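Local coordinates for sulfoquinovosidase (Escherichia coli, PDB 5AEG), which hydrolyses sulfoquinovosyl diacylglycerides and simpler sulfoquinovosides to release sulfoquinovose, as a member of glycoside hydrolase family 31, at residues N111-P125 and P210-L224. Sequence-based numbering, arbitrary orientation.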
loop_
_atom_site.group_PDB
_atom_site.type_symbol
_atom_site.label_atom_id
_atom_site.label_comp_id
_atom_site.label_asym_id
_atom_site.label_seq_id
_atom_site.Cartn_x
_atom_site.Cartn_y
_atom_site.Cartn_z
ATOM N N ASN A 111 12.213 -7.735 31.884
ATOM C CA ASN A 111 11.154 -8.752 31.833
ATOM C C ASN A 111 9.985 -8.341 30.940
ATOM O O ASN A 111 9.784 -7.093 30.653
ATOM C CB ASN A 111 10.700 -9.038 33.256
ATOM C CG ASN A 111 10.076 -7.836 33.919
ATOM O OD1 ASN A 111 8.937 -7.456 33.626
ATOM N ND2 ASN A 111 10.802 -7.222 34.801
ATOM N N LEU A 112 9.192 -9.373 30.623
ATOM C CA LEU A 112 8.006 -9.292 29.772
ATOM C C LEU A 112 7.011 -8.276 30.265
ATOM O O LEU A 112 6.286 -7.747 29.447
ATOM C CB LEU A 112 7.261 -10.652 29.634
ATOM C CG LEU A 112 7.739 -11.732 28.654
ATOM C CD1 LEU A 112 6.738 -12.896 28.668
ATOM C CD2 LEU A 112 7.927 -11.218 27.228
ATOM N N ASN A 113 6.998 -7.933 31.565
ATOM C CA ASN A 113 6.004 -6.979 32.047
ATOM C C ASN A 113 6.273 -5.575 31.610
ATOM O O ASN A 113 5.383 -4.751 31.602
ATOM C CB ASN A 113 5.850 -7.025 33.568
ATOM C CG ASN A 113 5.324 -8.365 34.016
ATOM O OD1 ASN A 113 4.289 -8.779 33.548
ATOM N ND2 ASN A 113 6.099 -9.091 34.774
ATOM N N HIS A 114 7.513 -5.315 31.235
ATOM C CA HIS A 114 7.839 -3.987 30.738
ATOM C C HIS A 114 7.592 -4.059 29.233
ATOM O O HIS A 114 8.498 -4.329 28.452
ATOM C CB HIS A 114 9.261 -3.579 31.064
ATOM C CG HIS A 114 9.421 -3.137 32.481
ATOM N ND1 HIS A 114 10.511 -3.476 33.244
ATOM C CD2 HIS A 114 8.608 -2.419 33.286
ATOM C CE1 HIS A 114 10.379 -2.962 34.455
ATOM N NE2 HIS A 114 9.252 -2.285 34.495
ATOM N N ASN A 115 6.327 -3.855 28.860
ATOM C CA ASN A 115 5.895 -3.963 27.441
ATOM C C ASN A 115 5.808 -2.649 26.649
ATOM O O ASN A 115 4.989 -2.522 25.711
ATOM C CB ASN A 115 4.568 -4.689 27.407
ATOM C CG ASN A 115 3.429 -3.881 27.991
ATOM O OD1 ASN A 115 3.595 -2.877 28.723
ATOM N ND2 ASN A 115 2.234 -4.258 27.585
ATOM N N ARG A 116 6.605 -1.674 27.045
ATOM C CA ARG A 116 6.776 -0.394 26.356
ATOM C C ARG A 116 8.279 -0.076 26.189
ATOM O O ARG A 116 9.090 -0.332 27.120
ATOM C CB ARG A 116 6.120 0.765 27.075
ATOM C CG ARG A 116 4.604 0.619 27.267
ATOM C CD ARG A 116 3.857 0.909 25.962
ATOM N NE ARG A 116 2.397 0.677 26.024
ATOM C CZ ARG A 116 1.761 -0.485 25.798
ATOM N NH1 ARG A 116 2.376 -1.609 25.535
ATOM N NH2 ARG A 116 0.448 -0.507 25.907
ATOM N N ILE A 117 8.644 0.381 24.994
ATOM C CA ILE A 117 9.976 0.828 24.728
ATOM C C ILE A 117 9.813 2.179 24.000
ATOM O O ILE A 117 8.944 2.348 23.098
ATOM C CB ILE A 117 10.792 -0.167 23.845
ATOM C CG1 ILE A 117 11.184 -1.455 24.538
ATOM C CG2 ILE A 117 11.968 0.583 23.159
ATOM C CD1 ILE A 117 11.432 -2.640 23.560
ATOM N N TRP A 118 10.648 3.146 24.349
ATOM C CA TRP A 118 10.841 4.365 23.540
ATOM C C TRP A 118 12.312 4.506 23.256
ATOM O O TRP A 118 13.118 4.556 24.212
ATOM C CB TRP A 118 10.371 5.607 24.245
ATOM C CG TRP A 118 8.949 5.685 24.666
ATOM C CD1 TRP A 118 7.956 6.479 24.060
ATOM C CD2 TRP A 118 8.294 5.007 25.763
ATOM N NE1 TRP A 118 6.770 6.300 24.711
ATOM C CE2 TRP A 118 6.933 5.432 25.765
ATOM C CE3 TRP A 118 8.716 4.131 26.753
ATOM C CZ2 TRP A 118 6.026 5.023 26.722
ATOM C CZ3 TRP A 118 7.816 3.702 27.674
ATOM C CH2 TRP A 118 6.469 4.156 27.666
ATOM N N LEU A 119 12.709 4.543 21.972
ATOM C CA LEU A 119 14.084 4.666 21.592
ATOM C C LEU A 119 14.256 5.854 20.709
ATOM O O LEU A 119 13.512 5.978 19.733
ATOM C CB LEU A 119 14.500 3.405 20.863
ATOM C CG LEU A 119 15.913 3.397 20.248
ATOM C CD1 LEU A 119 17.012 3.259 21.325
ATOM C CD2 LEU A 119 16.053 2.235 19.274
ATOM N N ARG A 120 15.212 6.735 21.044
ATOM C CA ARG A 120 15.578 7.876 20.209
ATOM C C ARG A 120 16.809 7.598 19.349
ATOM O O ARG A 120 17.899 7.142 19.798
ATOM C CB ARG A 120 15.718 9.210 20.983
ATOM C CG ARG A 120 14.552 9.568 21.856
ATOM C CD ARG A 120 14.697 10.890 22.537
ATOM N NE ARG A 120 13.435 11.266 23.131
ATOM C CZ ARG A 120 13.278 12.393 23.823
ATOM N NH1 ARG A 120 14.293 13.199 24.028
ATOM N NH2 ARG A 120 12.118 12.709 24.328
ATOM N N LEU A 121 16.632 7.891 18.074
ATOM C CA LEU A 121 17.653 7.918 17.107
ATOM C C LEU A 121 18.097 9.341 16.831
ATOM O O LEU A 121 17.308 10.266 16.714
ATOM C CB LEU A 121 17.210 7.255 15.779
ATOM C CG LEU A 121 16.619 5.851 15.877
ATOM C CD1 LEU A 121 16.250 5.391 14.471
ATOM C CD2 LEU A 121 17.588 4.879 16.484
ATOM N N ALA A 122 19.408 9.561 16.747
ATOM C CA ALA A 122 19.895 10.893 16.515
ATOM C C ALA A 122 19.391 11.323 15.053
ATOM O O ALA A 122 19.306 10.486 14.178
ATOM C CB ALA A 122 21.414 10.910 16.551
ATOM N N ALA A 123 19.143 12.589 14.880
ATOM C CA ALA A 123 18.848 13.164 13.595
ATOM C C ALA A 123 19.332 14.564 13.433
ATOM O O ALA A 123 19.639 15.208 14.414
ATOM C CB ALA A 123 17.318 13.169 13.415
ATOM N N GLN A 124 19.220 15.100 12.200
ATOM C CA GLN A 124 19.508 16.533 11.932
ATOM C C GLN A 124 18.266 17.278 11.525
ATOM O O GLN A 124 17.406 16.709 10.854
ATOM C CB GLN A 124 20.528 16.712 10.817
ATOM C CG GLN A 124 21.867 15.994 11.008
ATOM C CD GLN A 124 22.626 15.798 9.651
ATOM O OE1 GLN A 124 22.024 15.724 8.480
ATOM N NE2 GLN A 124 23.940 15.708 9.772
ATOM N N PRO A 125 18.149 18.551 11.887
ATOM C CA PRO A 125 16.959 19.287 11.571
ATOM C C PRO A 125 16.581 19.301 10.090
ATOM O O PRO A 125 15.419 19.334 9.808
ATOM C CB PRO A 125 17.270 20.711 12.051
ATOM C CG PRO A 125 18.204 20.473 13.187
ATOM C CD PRO A 125 19.075 19.380 12.704
ATOM N N PRO A 210 13.363 18.168 15.912
ATOM C CA PRO A 210 14.493 18.462 15.003
ATOM C C PRO A 210 15.737 17.646 15.219
ATOM O O PRO A 210 16.435 17.347 14.234
ATOM C CB PRO A 210 14.732 19.990 15.189
ATOM C CG PRO A 210 13.469 20.498 15.742
ATOM C CD PRO A 210 12.814 19.375 16.532
ATOM N N GLU A 211 16.032 17.238 16.469
ATOM C CA GLU A 211 17.307 16.491 16.771
ATOM C C GLU A 211 17.234 14.979 16.939
ATOM O O GLU A 211 18.235 14.307 17.111
ATOM C CB GLU A 211 18.008 17.101 18.020
ATOM C CG GLU A 211 18.321 18.612 17.902
ATOM C CD GLU A 211 19.415 18.941 16.852
ATOM O OE1 GLU A 211 20.229 18.049 16.482
ATOM O OE2 GLU A 211 19.434 20.095 16.310
ATOM N N TYR A 212 16.044 14.396 16.871
ATOM C CA TYR A 212 15.953 12.993 17.017
ATOM C C TYR A 212 14.592 12.456 16.468
ATOM O O TYR A 212 13.601 13.148 16.440
ATOM C CB TYR A 212 16.126 12.560 18.512
ATOM C CG TYR A 212 15.117 13.190 19.393
ATOM C CD1 TYR A 212 13.854 12.566 19.571
ATOM C CD2 TYR A 212 15.351 14.412 20.022
ATOM C CE1 TYR A 212 12.886 13.148 20.334
ATOM C CE2 TYR A 212 14.368 15.018 20.828
ATOM C CZ TYR A 212 13.143 14.335 20.978
ATOM O OH TYR A 212 12.126 14.805 21.679
ATOM N N HIS A 213 14.640 11.222 16.065
ATOM C CA HIS A 213 13.397 10.454 15.761
ATOM C C HIS A 213 13.071 9.635 17.008
ATOM O O HIS A 213 14.000 9.093 17.622
ATOM C CB HIS A 213 13.673 9.509 14.630
ATOM C CG HIS A 213 14.240 10.182 13.415
ATOM N ND1 HIS A 213 13.833 11.415 12.975
ATOM C CD2 HIS A 213 15.214 9.786 12.579
ATOM C CE1 HIS A 213 14.507 11.738 11.900
ATOM N NE2 HIS A 213 15.371 10.772 11.643
ATOM N N GLU A 214 11.818 9.490 17.369
ATOM C CA GLU A 214 11.528 8.650 18.550
ATOM C C GLU A 214 10.590 7.577 18.094
ATOM O O GLU A 214 9.471 7.874 17.563
ATOM C CB GLU A 214 10.857 9.471 19.648
ATOM C CG GLU A 214 10.618 8.611 20.937
ATOM C CD GLU A 214 10.242 9.453 22.123
ATOM O OE1 GLU A 214 9.048 9.804 22.225
ATOM O OE2 GLU A 214 11.118 9.833 22.917
ATOM N N LEU A 215 11.004 6.348 18.310
ATOM C CA LEU A 215 10.291 5.164 17.943
ATOM C C LEU A 215 9.728 4.524 19.203
ATOM O O LEU A 215 10.508 4.055 20.082
ATOM C CB LEU A 215 11.218 4.215 17.270
ATOM C CG LEU A 215 12.120 4.768 16.140
ATOM C CD1 LEU A 215 12.828 3.585 15.515
ATOM C CD2 LEU A 215 11.349 5.503 15.118
ATOM N N ALA A 216 8.415 4.486 19.283
ATOM C CA ALA A 216 7.685 3.862 20.373
ATOM C C ALA A 216 7.158 2.497 19.968
ATOM O O ALA A 216 6.520 2.352 18.897
ATOM C CB ALA A 216 6.596 4.749 20.872
ATOM N N LEU A 217 7.460 1.476 20.791
ATOM C CA LEU A 217 6.982 0.140 20.555
ATOM C C LEU A 217 6.166 -0.373 21.754
ATOM O O LEU A 217 6.532 -0.142 22.927
ATOM C CB LEU A 217 8.107 -0.881 20.295
ATOM C CG LEU A 217 9.051 -0.687 19.142
ATOM C CD1 LEU A 217 10.194 0.156 19.551
ATOM C CD2 LEU A 217 9.526 -2.036 18.667
ATOM N N TRP A 218 5.091 -1.101 21.460
ATOM C CA TRP A 218 4.304 -1.773 22.497
ATOM C C TRP A 218 4.763 -3.203 22.602
ATOM O O TRP A 218 4.023 -4.157 22.308
ATOM C CB TRP A 218 2.823 -1.687 22.204
ATOM C CG TRP A 218 2.318 -0.314 22.377
ATOM C CD1 TRP A 218 3.060 0.801 22.492
ATOM C CD2 TRP A 218 0.939 0.121 22.320
ATOM N NE1 TRP A 218 2.256 1.892 22.651
ATOM C CE2 TRP A 218 0.943 1.501 22.493
ATOM C CE3 TRP A 218 -0.287 -0.543 22.211
ATOM C CZ2 TRP A 218 -0.240 2.253 22.553
ATOM C CZ3 TRP A 218 -1.475 0.210 22.243
ATOM C CH2 TRP A 218 -1.437 1.579 22.429
ATOM N N GLU A 219 6.015 -3.386 22.973
ATOM C CA GLU A 219 6.562 -4.711 23.189
ATOM C C GLU A 219 7.770 -4.555 24.142
ATOM O O GLU A 219 8.223 -3.448 24.406
ATOM C CB GLU A 219 6.993 -5.389 21.897
ATOM C CG GLU A 219 6.892 -6.899 21.923
ATOM C CD GLU A 219 6.875 -7.569 20.575
ATOM O OE1 GLU A 219 6.670 -6.927 19.489
ATOM O OE2 GLU A 219 7.074 -8.802 20.593
ATOM N N ASP A 220 8.168 -5.680 24.724
ATOM C CA ASP A 220 9.328 -5.772 25.589
ATOM C C ASP A 220 10.609 -6.039 24.912
ATOM O O ASP A 220 11.673 -6.082 25.582
ATOM C CB ASP A 220 9.055 -6.934 26.585
ATOM C CG ASP A 220 9.000 -8.283 25.869
ATOM O OD1 ASP A 220 8.075 -8.497 25.065
ATOM O OD2 ASP A 220 9.936 -9.084 25.980
ATOM N N LYS A 221 10.603 -6.189 23.578
ATOM C CA LYS A 221 11.819 -6.383 22.835
ATOM C C LYS A 221 11.688 -5.675 21.507
ATOM O O LYS A 221 10.569 -5.396 21.045
ATOM C CB LYS A 221 12.049 -7.868 22.613
ATOM C CG LYS A 221 11.125 -8.576 21.608
ATOM C CD LYS A 221 11.070 -10.107 21.777
ATOM C CE LYS A 221 11.180 -10.910 20.480
ATOM N NZ LYS A 221 10.115 -10.721 19.446
ATOM N N ALA A 222 12.815 -5.366 20.902
ATOM C CA ALA A 222 12.816 -4.783 19.552
ATOM C C ALA A 222 14.041 -5.171 18.785
ATOM O O ALA A 222 15.143 -5.225 19.351
ATOM C CB ALA A 222 12.743 -3.306 19.678
ATOM N N THR A 223 13.880 -5.382 17.487
ATOM C CA THR A 223 15.003 -5.617 16.599
ATOM C C THR A 223 14.921 -4.646 15.431
ATOM O O THR A 223 13.889 -4.658 14.713
ATOM C CB THR A 223 14.914 -7.017 16.037
ATOM O OG1 THR A 223 14.996 -7.967 17.130
ATOM C CG2 THR A 223 16.037 -7.241 15.072
ATOM N N LEU A 224 15.967 -3.849 15.260
ATOM C CA LEU A 224 16.047 -2.842 14.199
ATOM C C LEU A 224 17.275 -3.118 13.318
ATOM O O LEU A 224 18.344 -3.437 13.829
ATOM C CB LEU A 224 16.227 -1.448 14.796
ATOM C CG LEU A 224 15.238 -0.986 15.846
ATOM C CD1 LEU A 224 15.648 -1.477 17.250
ATOM C CD2 LEU A 224 15.072 0.526 15.803
#
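R116 to A122 and Y212 to L217 run antiparallel as neighbouring strands of the N-terminal beta-sandwich, the galactose mutarotase-like domain of family 31, and illustrate how one strand pair can serve two faces differently. Reciprocal backbone hydrogen bonds join the pairs I117–L217, L119–L215 and L121–H213; L215 N to L119 O is nearly straight at 176°. A123 N to E211 O, 3.0 Å, extends the pairing past the strand end.

On the face of I117, L119 and L121 the contacts are mainly apolar. L121 CD1 meets L215 CD1, while L119 CD2 reaches tip to tip to L224 CD2 of strand 221-228, which faces the pair rather than flanking it, 4.0 Å away; I117 CD1 packs against the backbone at E219 O and K221 N, with A222 CB a little farther off, and L107 of strand 103-109 adds to this interior layer.

Charge and aromatic faces dominate the other side. The guanidinium of R116, its chain bent about CB–CG (chi2 -77°), lies flat on the W218 indole, CZ 3.6 Å from the five-membered ring centroid. R116 NH1 also donates to N115 O, 2.8 Å away, and R116 NH2 forms a salt bridge with D59. R120, extended from CG to NE, spreads over one face of Y212, with CD 3.8 Å from the ring centroid and the guanidinium tilted only 8° from the ring. Replacing R120 with a leucine would probably leave the E214 carboxylate without its cross-strand partner and the Y212 ring without its cationic cover. The bridge itself is R120 NE to E214 OE2, 2.7 Å, meeting that oxygen on its anti side and clearly out of the carboxylate plane, though within the guanidinium plane.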